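Probable transcriptional regulator, ArsR family protein (PDB 3F6O) probably binds DNA as a dimeric winged helix-turn-helix regulator of transcription. Local coordinates at residues H53-D57 against S58-R62; I74-E77 against P78-A81. All coordinates share one frame; numbering follows the deposited sequence.

Contact 1 of 2, residues H53-D57 against S58-R62; sequences HFLED and SGWIR
Phe-54 O takes two hydrogen bonds from Ser-58, from backbone N at 2.9 Å and hydroxyl OG at 2.7 Å, arriving from opposite faces of the carbonyl plane. A first torsion of 59° turns OG back over the last helical turn. With an alanine here the hydroxyl is gone, and Phe-54 O would probably keep one donor from this turn, the backbone N. The chain leaves the helix through a Schellman motif: Gly-59, at a phi of 91° where a CB would jam against the preceding carbonyl, gives its N to Glu-56 O at 3.0 Å from above the carbonyl plane. The motif's second bond, Trp-60 N to Leu-55 O, is short at 2.9 Å but badly bent (129° at the hydrogen) and so weak; Ile-61 N adds a long, weak one. Helix 45-57 is the second helix of the helix-turn-helix, probably the DNA-recognition helix as in other ArsR-type regulators, and leads here into wing strand 61-66. A water donates to Glu-56 O and Ile-61 O. Leu-55 makes the apolar part, CB against Ile-61 CD1 and CD2 against Trp-60 CB, both at 3.8 Å. Outside the turn, Glu-56 OE1 is hydrogen-bonded to Thr-63 and Trp-60 NE1 to Ile-11 O.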
loop_
_atom_site.group_PDB
_atom_site.type_symbol
_atom_site.label_atom_id
_atom_site.label_comp_id
_atom_site.label_asym_id
_atom_site.label_seq_id
_atom_site.Cartn_x
_atom_site.Cartn_y
_atom_site.Cartn_z
ATOM N N HIS A 53 5.494 3.392 -16.112
ATOM C CA HIS A 53 6.130 2.079 -16.204
ATOM C C HIS A 53 5.981 1.280 -14.911
ATOM O O HIS A 53 5.747 0.072 -14.930
ATOM C CB HIS A 53 7.610 2.231 -16.574
ATOM C CG HIS A 53 7.818 2.633 -18.000
ATOM N ND1 HIS A 53 8.730 3.596 -18.378
ATOM C CD2 HIS A 53 7.209 2.222 -19.141
ATOM C CE1 HIS A 53 8.684 3.759 -19.690
ATOM N NE2 HIS A 53 7.771 2.937 -20.178
ATOM N N PHE A 54 6.112 1.969 -13.784
ATOM C CA PHE A 54 5.983 1.305 -12.492
ATOM C C PHE A 54 4.554 0.785 -12.336
ATOM O O PHE A 54 4.347 -0.355 -11.899
ATOM C CB PHE A 54 6.387 2.240 -11.338
ATOM C CG PHE A 54 6.630 1.505 -10.050
ATOM C CD1 PHE A 54 7.920 1.253 -9.615
ATOM C CD2 PHE A 54 5.571 0.990 -9.310
ATOM C CE1 PHE A 54 8.134 0.539 -8.431
ATOM C CE2 PHE A 54 5.789 0.269 -8.132
ATOM C CZ PHE A 54 7.047 0.037 -7.711
ATOM N N LEU A 55 3.566 1.616 -12.713
ATOM C CA LEU A 55 2.142 1.218 -12.691
ATOM C C LEU A 55 1.869 -0.009 -13.571
ATOM O O LEU A 55 1.135 -0.929 -13.188
ATOM C CB LEU A 55 1.224 2.395 -13.130
ATOM C CG LEU A 55 1.002 3.479 -12.041
ATOM C CD1 LEU A 55 0.098 4.635 -12.555
ATOM C CD2 LEU A 55 0.413 2.843 -10.749
ATOM N N GLU A 56 2.481 -0.041 -14.745
ATOM C CA GLU A 56 2.269 -1.176 -15.632
ATOM C C GLU A 56 2.966 -2.432 -15.078
ATOM O O GLU A 56 2.357 -3.493 -15.007
ATOM C CB GLU A 56 2.687 -0.878 -17.080
ATOM C CG GLU A 56 2.129 -1.996 -18.029
ATOM C CD GLU A 56 2.108 -1.645 -19.522
ATOM O OE1 GLU A 56 2.814 -0.686 -19.945
ATOM O OE2 GLU A 56 1.375 -2.371 -20.269
ATOM N N ASP A 57 4.214 -2.287 -14.659
ATOM C CA ASP A 57 4.979 -3.425 -14.146
ATOM C C ASP A 57 4.344 -4.047 -12.920
ATOM O O ASP A 57 4.368 -5.251 -12.765
ATOM C CB ASP A 57 6.427 -3.036 -13.844
ATOM C CG ASP A 57 7.238 -2.823 -15.102
ATOM O OD1 ASP A 57 6.838 -3.305 -16.185
ATOM O OD2 ASP A 57 8.284 -2.156 -15.004
ATOM N N SER A 58 3.780 -3.219 -12.041
ATOM C CA SER A 58 3.105 -3.723 -10.857
ATOM C C SER A 58 1.655 -4.215 -11.107
ATOM O O SER A 58 0.992 -4.714 -10.179
ATOM C CB SER A 58 3.164 -2.671 -9.739
ATOM O OG SER A 58 2.548 -1.461 -10.154
ATOM N N GLY A 59 1.165 -4.103 -12.340
ATOM C CA GLY A 59 -0.158 -4.654 -12.711
ATOM C C GLY A 59 -1.353 -3.715 -12.555
ATOM O O GLY A 59 -2.485 -4.118 -12.791
ATOM N N TRP A 60 -1.110 -2.465 -12.133
ATOM C CA TRP A 60 -2.205 -1.487 -11.896
ATOM C C TRP A 60 -2.828 -0.955 -13.195
ATOM O O TRP A 60 -4.000 -0.584 -13.206
ATOM C CB TRP A 60 -1.700 -0.289 -11.048
ATOM C CG TRP A 60 -1.653 -0.585 -9.586
ATOM C CD1 TRP A 60 -0.555 -0.879 -8.844
ATOM C CD2 TRP A 60 -2.775 -0.665 -8.696
ATOM N NE1 TRP A 60 -0.921 -1.110 -7.520
ATOM C CE2 TRP A 60 -2.282 -0.994 -7.419
ATOM C CE3 TRP A 60 -4.159 -0.472 -8.859
ATOM C CZ2 TRP A 60 -3.117 -1.125 -6.299
ATOM C CZ3 TRP A 60 -4.979 -0.599 -7.740
ATOM C CH2 TRP A 60 -4.460 -0.947 -6.496
ATOM N N ILE A 61 -2.040 -0.868 -14.267
ATOM C CA ILE A 61 -2.541 -0.382 -15.558
ATOM C C ILE A 61 -2.024 -1.261 -16.699
ATOM O O ILE A 61 -1.057 -2.005 -16.520
ATOM C CB ILE A 61 -2.195 1.131 -15.870
ATOM C CG1 ILE A 61 -0.701 1.278 -16.236
ATOM C CG2 ILE A 61 -2.647 2.056 -14.707
ATOM C CD1 ILE A 61 -0.208 2.706 -16.586
ATOM N N ARG A 62 -2.676 -1.143 -17.861
ATOM C CA ARG A 62 -2.150 -1.652 -19.114
ATOM C C ARG A 62 -2.014 -0.492 -20.063
ATOM O O ARG A 62 -2.866 0.404 -20.089
ATOM C CB ARG A 62 -3.142 -2.601 -19.775
ATOM C CG ARG A 62 -3.312 -3.936 -19.132
ATOM C CD ARG A 62 -3.955 -4.846 -20.166
ATOM N NE ARG A 62 -4.567 -6.012 -19.555
ATOM C CZ ARG A 62 -4.742 -7.176 -20.177
ATOM N NH1 ARG A 62 -5.311 -8.186 -19.520
ATOM N NH2 ARG A 62 -4.339 -7.332 -21.443
HETATM O O HOH W 1 -0.317 -4.456 -16.552
#

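Contact 2 of 2, residues I74-E77 against P78-A81; sequences IEKE and PFTA
This is a local contact at the start of a helix, where the chain leaves strand 69-74 and turns into helix 77-94; Ile-74 to Glu-77 fold against the first turn through backbone bonds and one aromatic side chain. Phe-79 is that side chain. Its ring presents its edge to the incoming chain: Ile-74 CD1 lies 3.4 Å from CE1 near the ring plane, and Glu-75 O lies 3.5 Å from CD1. With CG1 anti to the backbone N (chi1 -155°), Ile-74 runs out to the ring, and the two side chains cross at about a right angle. Glu-75 O is buried here with no hydrogen-bond partner in the model, so the ring edge, whose hydrogens carry slight positive charge, is probably a tolerable neighbour. The Lys-76 chain crosses the same ring at a slant, its CD 4.1 Å from Phe-79 CD1.

The helix is started by two carbonyls. Glu-77 O accepts from Ala-81 N at 2.9 Å, nearly along the C=O axis, whereas Lys-76 O receives a weak bond from Thr-80 N at 3.3 Å. Pro-78 suits the first turn, where its lack of an N-H costs no helical bond. A water links Thr-80 OG1 to Glu-77 OE2, the latter weakly.

Pro-78 and Ala-81 pack on helix 5-15, Ile-74 rests on helix 18-28, and Phe-79 meets Trp-60, just ahead of strand 61-66, edge-to-face. Trp-93 of the second subunit makes another edge-to-face pair with Phe-79 and a cation-pi contact with Lys-76, placing this helix start at the dimer interface.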
loop_
_atom_site.group_PDB
_atom_site.type_symbol
_atom_site.label_atom_id
_atom_site.label_comp_id
_atom_site.label_asym_id
_atom_site.label_seq_id
_atom_site.Cartn_x
_atom_site.Cartn_y
_atom_site.Cartn_z
ATOM N N ILE A 74 -6.883 1.282 -16.621
ATOM C CA ILE A 74 -6.728 0.717 -15.297
ATOM C C ILE A 74 -7.029 -0.778 -15.325
ATOM O O ILE A 74 -7.810 -1.263 -16.176
ATOM C CB ILE A 74 -7.591 1.499 -14.241
ATOM C CG1 ILE A 74 -6.996 1.342 -12.839
ATOM C CG2 ILE A 74 -9.096 1.149 -14.363
ATOM C CD1 ILE A 74 -7.663 2.219 -11.785
ATOM N N GLU A 75 -6.366 -1.506 -14.429
ATOM C CA GLU A 75 -6.615 -2.914 -14.218
ATOM C C GLU A 75 -7.273 -3.088 -12.870
ATOM O O GLU A 75 -6.991 -2.339 -11.944
ATOM C CB GLU A 75 -5.297 -3.674 -14.223
ATOM C CG GLU A 75 -4.743 -3.910 -15.598
ATOM C CD GLU A 75 -5.647 -4.842 -16.399
ATOM O OE1 GLU A 75 -5.736 -6.018 -16.029
ATOM O OE2 GLU A 75 -6.290 -4.397 -17.366
ATOM N N LYS A 76 -8.113 -4.109 -12.738
ATOM C CA LYS A 76 -8.847 -4.276 -11.493
ATOM C C LYS A 76 -8.185 -5.249 -10.528
ATOM O O LYS A 76 -8.407 -5.153 -9.342
ATOM C CB LYS A 76 -10.290 -4.712 -11.745
ATOM C CG LYS A 76 -11.213 -3.626 -12.281
ATOM C CD LYS A 76 -10.744 -2.209 -11.942
ATOM C CE LYS A 76 -11.642 -1.169 -12.572
ATOM N NZ LYS A 76 -11.157 0.158 -12.112
ATOM N N GLU A 77 -7.350 -6.157 -11.023
ATOM C CA GLU A 77 -6.766 -7.190 -10.152
ATOM C C GLU A 77 -6.045 -6.653 -8.903
ATOM O O GLU A 77 -6.304 -7.152 -7.787
ATOM C CB GLU A 77 -5.845 -8.132 -10.928
ATOM C CG GLU A 77 -6.587 -9.118 -11.839
ATOM C CD GLU A 77 -7.363 -8.431 -12.974
ATOM O OE1 GLU A 77 -6.826 -7.461 -13.620
ATOM O OE2 GLU A 77 -8.529 -8.868 -13.189
ATOM N N PRO A 78 -5.157 -5.641 -9.065
ATOM C CA PRO A 78 -4.508 -5.156 -7.832
ATOM C C PRO A 78 -5.487 -4.619 -6.775
ATOM O O PRO A 78 -5.213 -4.722 -5.584
ATOM C CB PRO A 78 -3.544 -4.076 -8.346
ATOM C CG PRO A 78 -3.254 -4.504 -9.799
ATOM C CD PRO A 78 -4.634 -4.944 -10.259
ATOM N N PHE A 79 -6.607 -4.034 -7.200
ATOM C CA PHE A 79 -7.652 -3.610 -6.245
ATOM C C PHE A 79 -8.135 -4.782 -5.408
ATOM O O PHE A 79 -8.306 -4.680 -4.188
ATOM C CB PHE A 79 -8.836 -2.966 -6.986
ATOM C CG PHE A 79 -8.565 -1.573 -7.467
ATOM C CD1 PHE A 79 -8.214 -1.340 -8.789
ATOM C CD2 PHE A 79 -8.682 -0.485 -6.605
ATOM C CE1 PHE A 79 -7.976 -0.064 -9.247
ATOM C CE2 PHE A 79 -8.438 0.806 -7.042
ATOM C CZ PHE A 79 -8.092 1.037 -8.364
ATOM N N THR A 80 -8.334 -5.906 -6.085
ATOM C CA THR A 80 -8.790 -7.125 -5.476
ATOM C C THR A 80 -7.763 -7.628 -4.492
ATOM O O THR A 80 -8.122 -8.006 -3.363
ATOM C CB THR A 80 -9.140 -8.156 -6.582
ATOM O OG1 THR A 80 -10.295 -7.671 -7.286
ATOM C CG2 THR A 80 -9.426 -9.554 -5.994
ATOM N N ALA A 81 -6.490 -7.589 -4.886
ATOM C CA ALA A 81 -5.400 -8.023 -3.997
ATOM C C ALA A 81 -5.340 -7.214 -2.688
ATOM O O ALA A 81 -5.210 -7.791 -1.580
ATOM C CB ALA A 81 -4.057 -7.968 -4.736
HETATM O O HOH W 2 -9.934 -9.235 -10.035
#

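The two contacts come in series, neither enclosing nor crossing the other. Contact 1 closes the short turn from helix 45-57 into strand 61-66; the chain then runs out along that strand and back along its antiparallel partner 69-74, the hairpin forming the wing of the winged helix-turn-helix fold, before contact 2 closes the turn into helix 77-94. The hairpin brings the turns together, and the centres of the two contacts lie about 11 Å apart. Trp-60 O probably accepts a hydrogen bond from Glu-75 N at 2.8 Å, Gly-59 O packs against Pro-78 CG, and a long, weak ion pair joins Arg-62 to Glu-75. These links tie the end of helix 45-57 to the start of helix 77-94.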